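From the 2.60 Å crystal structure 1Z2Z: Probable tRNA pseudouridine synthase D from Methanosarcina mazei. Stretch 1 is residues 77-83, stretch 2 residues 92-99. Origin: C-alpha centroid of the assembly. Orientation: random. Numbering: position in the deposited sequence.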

ATOM      1  N   LYS A  77       5.679 -22.423  10.406  1.00 28.11           N
ATOM      2  CA  LYS A  77       6.860 -21.895   9.730  1.00 27.64           C
ATOM      3  C   LYS A  77       7.276 -22.742   8.535  1.00 28.30           C
ATOM      4  O   LYS A  77       7.758 -22.218   7.535  1.00 30.45           O
ATOM      5  CB  LYS A  77       8.049 -21.821  10.702  1.00 30.26           C
ATOM      6  CG  LYS A  77       9.353 -21.332  10.061  1.00 30.63           C
ATOM      7  CD  LYS A  77       9.267 -19.849   9.719  1.00 33.77           C
ATOM      8  CE  LYS A  77      10.371 -19.412   8.761  1.00 36.15           C
ATOM      9  NZ  LYS A  77      11.710 -19.932   9.167  1.00 38.78           N
ATOM     10  N   ARG A  78       7.104 -24.056   8.634  1.00 28.78           N
ATOM     11  CA  ARG A  78       7.511 -24.956   7.548  1.00 24.54           C
ATOM     12  C   ARG A  78       6.749 -24.705   6.274  1.00 21.16           C
ATOM     13  O   ARG A  78       7.075 -25.273   5.240  1.00 19.65           O
ATOM     14  CB  ARG A  78       7.314 -26.412   7.948  1.00 27.14           C
ATOM     15  CG  ARG A  78       7.443 -26.672   9.426  1.00 28.58           C
ATOM     16  CD  ARG A  78       8.729 -26.105   9.993  1.00 28.52           C
ATOM     17  NE  ARG A  78       9.895 -26.449   9.201  1.00 28.90           N
ATOM     18  CZ  ARG A  78      11.104 -26.591   9.719  1.00 30.05           C
ATOM     19  NH1 ARG A  78      12.135 -26.904   8.938  1.00 31.02           N
ATOM     20  NH2 ARG A  78      11.270 -26.440  11.026  1.00 28.95           N
ATOM     21  N   ILE A  79       5.705 -23.893   6.349  1.00 20.00           N
ATOM     22  CA  ILE A  79       4.965 -23.580   5.138  1.00 21.75           C
ATOM     23  C   ILE A  79       5.005 -22.058   4.936  1.00 21.58           C
ATOM     24  O   ILE A  79       4.441 -21.309   5.738  1.00 20.77           O
ATOM     25  CB  ILE A  79       3.479 -24.144   5.193  1.00 24.15           C
ATOM     26  CG1 ILE A  79       2.544 -23.267   4.363  1.00 23.27           C
ATOM     27  CG2 ILE A  79       2.990 -24.310   6.623  1.00 23.89           C
ATOM     28  CD1 ILE A  79       2.352 -23.771   2.980  1.00 24.68           C
ATOM     29  N   SER A  80       5.715 -21.600   3.902  1.00 20.07           N
ATOM     30  CA  SER A  80       5.799 -20.160   3.653  1.00 21.69           C
ATOM     31  C   SER A  80       5.414 -19.689   2.269  1.00 19.81           C
ATOM     32  O   SER A  80       5.493 -20.414   1.277  1.00 19.55           O
ATOM     33  CB  SER A  80       7.185 -19.564   4.039  1.00 23.66           C
ATOM     34  OG  SER A  80       8.262 -19.989   3.229  1.00 24.05           O
ATOM     35  N   VAL A  81       4.972 -18.443   2.237  1.00 20.09           N
ATOM     36  CA  VAL A  81       4.528 -17.816   1.020  1.00 21.26           C
ATOM     37  C   VAL A  81       5.483 -16.684   0.617  1.00 22.82           C
ATOM     38  O   VAL A  81       6.267 -16.181   1.438  1.00 22.80           O
ATOM     39  CB  VAL A  81       3.100 -17.283   1.239  1.00 22.03           C
ATOM     40  CG1 VAL A  81       2.170 -18.436   1.507  1.00 20.75           C
ATOM     41  CG2 VAL A  81       3.063 -16.338   2.440  1.00 19.76           C
ATOM     42  N   ALA A  82       5.425 -16.314  -0.658  1.00 22.59           N
ATOM     43  CA  ALA A  82       6.244 -15.238  -1.194  1.00 24.00           C
ATOM     44  C   ALA A  82       5.545 -13.917  -0.886  1.00 26.54           C
ATOM     45  O   ALA A  82       6.193 -12.893  -0.660  1.00 28.61           O
ATOM     46  CB  ALA A  82       6.405 -15.413  -2.688  1.00 21.33           C
ATOM     47  N   GLY A  83       4.211 -13.963  -0.861  1.00 28.64           N
ATOM     48  CA  GLY A  83       3.399 -12.788  -0.575  1.00 27.95           C
ATOM     49  C   GLY A  83       1.957 -13.159  -0.260  1.00 28.04           C
ATOM     50  O   GLY A  83       1.375 -13.998  -0.935  1.00 30.97           O
ATOM     51  N   THR A  92      -3.812 -17.629  -7.080  1.00 17.27           N
ATOM     52  CA  THR A  92      -2.808 -18.648  -7.360  1.00 17.86           C
ATOM     53  C   THR A  92      -1.429 -18.099  -6.933  1.00 19.86           C
ATOM     54  O   THR A  92      -1.132 -16.925  -7.171  1.00 21.92           O
ATOM     55  CB  THR A  92      -2.780 -18.922  -8.870  1.00 17.53           C
ATOM     56  OG1 THR A  92      -4.088 -19.313  -9.300  1.00 22.64           O
ATOM     57  CG2 THR A  92      -1.789 -20.005  -9.224  1.00 15.71           C
ATOM     58  N   GLN A  93      -0.588 -18.925  -6.317  1.00 19.43           N
ATOM     59  CA  GLN A  93       0.738 -18.477  -5.890  1.00 18.39           C
ATOM     60  C   GLN A  93       1.651 -19.659  -5.610  1.00 20.63           C
ATOM     61  O   GLN A  93       1.191 -20.794  -5.498  1.00 18.91           O
ATOM     62  CB  GLN A  93       0.655 -17.659  -4.612  1.00 16.04           C
ATOM     63  CG  GLN A  93       0.352 -18.496  -3.395  1.00 16.23           C
ATOM     64  CD  GLN A  93       0.030 -17.649  -2.198  1.00 15.48           C
ATOM     65  OE1 GLN A  93      -1.034 -17.778  -1.583  1.00 12.79           O
ATOM     66  NE2 GLN A  93       0.941 -16.760  -1.865  1.00 18.40           N
ATOM     67  N   LYS A  94       2.951 -19.393  -5.485  1.00 20.00           N
ATOM     68  CA  LYS A  94       3.901 -20.458  -5.206  1.00 17.64           C
ATOM     69  C   LYS A  94       4.192 -20.502  -3.699  1.00 16.65           C
ATOM     70  O   LYS A  94       4.252 -19.468  -3.044  1.00 15.76           O
ATOM     71  CB  LYS A  94       5.181 -20.231  -6.013  1.00 20.53           C
ATOM     72  CG  LYS A  94       6.364 -21.089  -5.583  1.00 21.13           C
ATOM     73  CD  LYS A  94       7.572 -20.893  -6.497  1.00 18.05           C
ATOM     74  CE  LYS A  94       7.273 -21.376  -7.905  1.00 21.41           C
ATOM     75  NZ  LYS A  94       8.431 -21.302  -8.853  1.00 19.44           N
ATOM     76  N   ILE A  95       4.313 -21.700  -3.143  1.00 14.47           N
ATOM     77  CA  ILE A  95       4.608 -21.842  -1.728  1.00 13.68           C
ATOM     78  C   ILE A  95       5.626 -22.954  -1.536  1.00 13.41           C
ATOM     79  O   ILE A  95       5.955 -23.692  -2.474  1.00 14.13           O
ATOM     80  CB  ILE A  95       3.351 -22.187  -0.888  1.00 14.90           C
ATOM     81  CG1 ILE A  95       2.800 -23.558  -1.283  1.00 16.65           C
ATOM     82  CG2 ILE A  95       2.295 -21.102  -1.045  1.00 13.09           C
ATOM     83  CD1 ILE A  95       1.809 -24.141  -0.235  1.00 12.70           C
ATOM     84  N   SER A  96       6.150 -23.069  -0.329  1.00 11.50           N
ATOM     85  CA  SER A  96       7.103 -24.134  -0.072  1.00 13.14           C
ATOM     86  C   SER A  96       6.680 -24.858   1.189  1.00 14.55           C
ATOM     87  O   SER A  96       6.125 -24.256   2.115  1.00 13.95           O
ATOM     88  CB  SER A  96       8.525 -23.589   0.083  1.00  9.80           C
ATOM     89  OG  SER A  96       8.663 -22.900   1.311  1.00 11.65           O
ATOM     90  N   ILE A  97       6.940 -26.158   1.206  1.00 15.30           N
ATOM     91  CA  ILE A  97       6.589 -27.003   2.335  1.00 16.75           C
ATOM     92  C   ILE A  97       7.781 -27.857   2.686  1.00 17.52           C
ATOM     93  O   ILE A  97       8.291 -28.610   1.850  1.00 15.48           O
ATOM     94  CB  ILE A  97       5.417 -27.938   1.995  1.00 18.54           C
ATOM     95  CG1 ILE A  97       4.234 -27.128   1.436  1.00 18.65           C
ATOM     96  CG2 ILE A  97       5.016 -28.703   3.240  1.00 20.16           C
ATOM     97  CD1 ILE A  97       3.045 -27.971   1.025  1.00 19.48           C
ATOM     98  N   PHE A  98       8.215 -27.745   3.932  1.00 18.46           N
ATOM     99  CA  PHE A  98       9.377 -28.477   4.394  1.00 21.25           C
ATOM    100  C   PHE A  98       9.147 -29.951   4.628  1.00 24.69           C
ATOM    101  O   PHE A  98       8.143 -30.375   5.219  1.00 24.58           O
ATOM    102  CB  PHE A  98       9.923 -27.841   5.680  1.00 20.90           C
ATOM    103  CG  PHE A  98      11.019 -28.633   6.344  1.00 18.48           C
ATOM    104  CD1 PHE A  98      10.844 -29.155   7.612  1.00 19.01           C
ATOM    105  CD2 PHE A  98      12.234 -28.845   5.704  1.00 19.06           C
ATOM    106  CE1 PHE A  98      11.877 -29.871   8.243  1.00 20.53           C
ATOM    107  CE2 PHE A  98      13.268 -29.559   6.331  1.00 18.04           C
ATOM    108  CZ  PHE A  98      13.088 -30.071   7.593  1.00 14.67           C
ATOM    109  N   ASP A  99      10.097 -30.733   4.136  1.00 25.52           N
ATOM    110  CA  ASP A  99      10.066 -32.167   4.333  1.00 26.61           C
ATOM    111  C   ASP A  99       8.729 -32.821   4.007  1.00 26.80           C
ATOM    112  O   ASP A  99       8.099 -33.460   4.859  1.00 27.64           O
ATOM    113  CB  ASP A  99      10.456 -32.448   5.780  1.00 26.67           C
ATOM    114  CG  ASP A  99      10.553 -33.917   6.078  1.00 27.08           C
ATOM    115  OD1 ASP A  99      10.614 -34.704   5.102  1.00 23.28           O
ATOM    116  OD2 ASP A  99      10.577 -34.263   7.290  1.00 28.13           O
TER
HETATM  117  O   HOH W   1       8.876 -23.949   3.660  1.00 22.84           O

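The most unusual feature of this contact lies at its end, where NH1 of the Arg 78 guanidinium sits over one face of the Phe 98 ring. Arg 78 NH1 comes to 2.9 Å from Phe 98 CD1, a very short approach for a nitrogen and an aromatic carbon. Seen from the guanidinium the arrangement is oblique, so the two planar groups are not laid flat on each other. A cation over an aromatic face is generally favourable, but at 2.60 Å resolution the exact separation deserves caution, the more so because chi1 of Arg 78, at -29°, lies between wells.

The same two residues are also joined through the backbone. Phe 98 N donates to Arg 78 O at 3.0 Å with an N-H...O angle of 153°. Two further bonds join Ser 80 and Ser 96 reciprocally: Ser 80 N to Ser 96 O and Ser 96 N to Ser 80 O, each 3.2 Å, with angles of 148° and 155°. This is the signature of an antiparallel hydrogen-bonded pair, and the angle of 158° between the strand directions agrees with it. Ile 79 and Ile 97 form the neighbouring non-hydrogen-bonded pair, and their CA atoms are accordingly closer, 4.7 Å against 5.6 Å for the CA atoms of Ser 80 and Ser 96. Here CA-H...O contacts supplement the ladder: Ile 79 CA lies 3.3 Å from Ser 96 O, and Ile 97 CA 3.4 Å from Arg 78 O.

Side chains alternate between the two faces of the sheet. Ile 79, Val 81, Ile 95 and Ile 97 share one face, where Ile 79 CD1 packs 3.3 Å from Ile 95 CD1, a tight methyl contact, and Val 81 CG1 lies 3.7 Å from Ile 95 CG2. Ile 79 CD1 also reaches Ile 97 CG1 at 4.1 Å, so its terminal methyl touches both isoleucines.

The other face carries Ser 80 and Ser 96, whose OG atoms are 3.5 Å apart; each hydroxyl has a hydrogen-bonding partner elsewhere in the structure. Water 1 donates to Arg 78 O at 2.7 Å and is hydrogen-bonded to Ser 96 OG at 2.6 Å, thereby bridging the stretches. Arg 78 O thus accepts from both Phe 98 N and the water.

Beyond Ser 80 the backbone pairing loosens: Ala 82 N is 4.1 Å from Lys 94 O. In the same region a side chain also reaches across, with Gln 93 NE2 donating to Gly 83 O at 2.9 Å, although its angle of 126° makes this a weak bond.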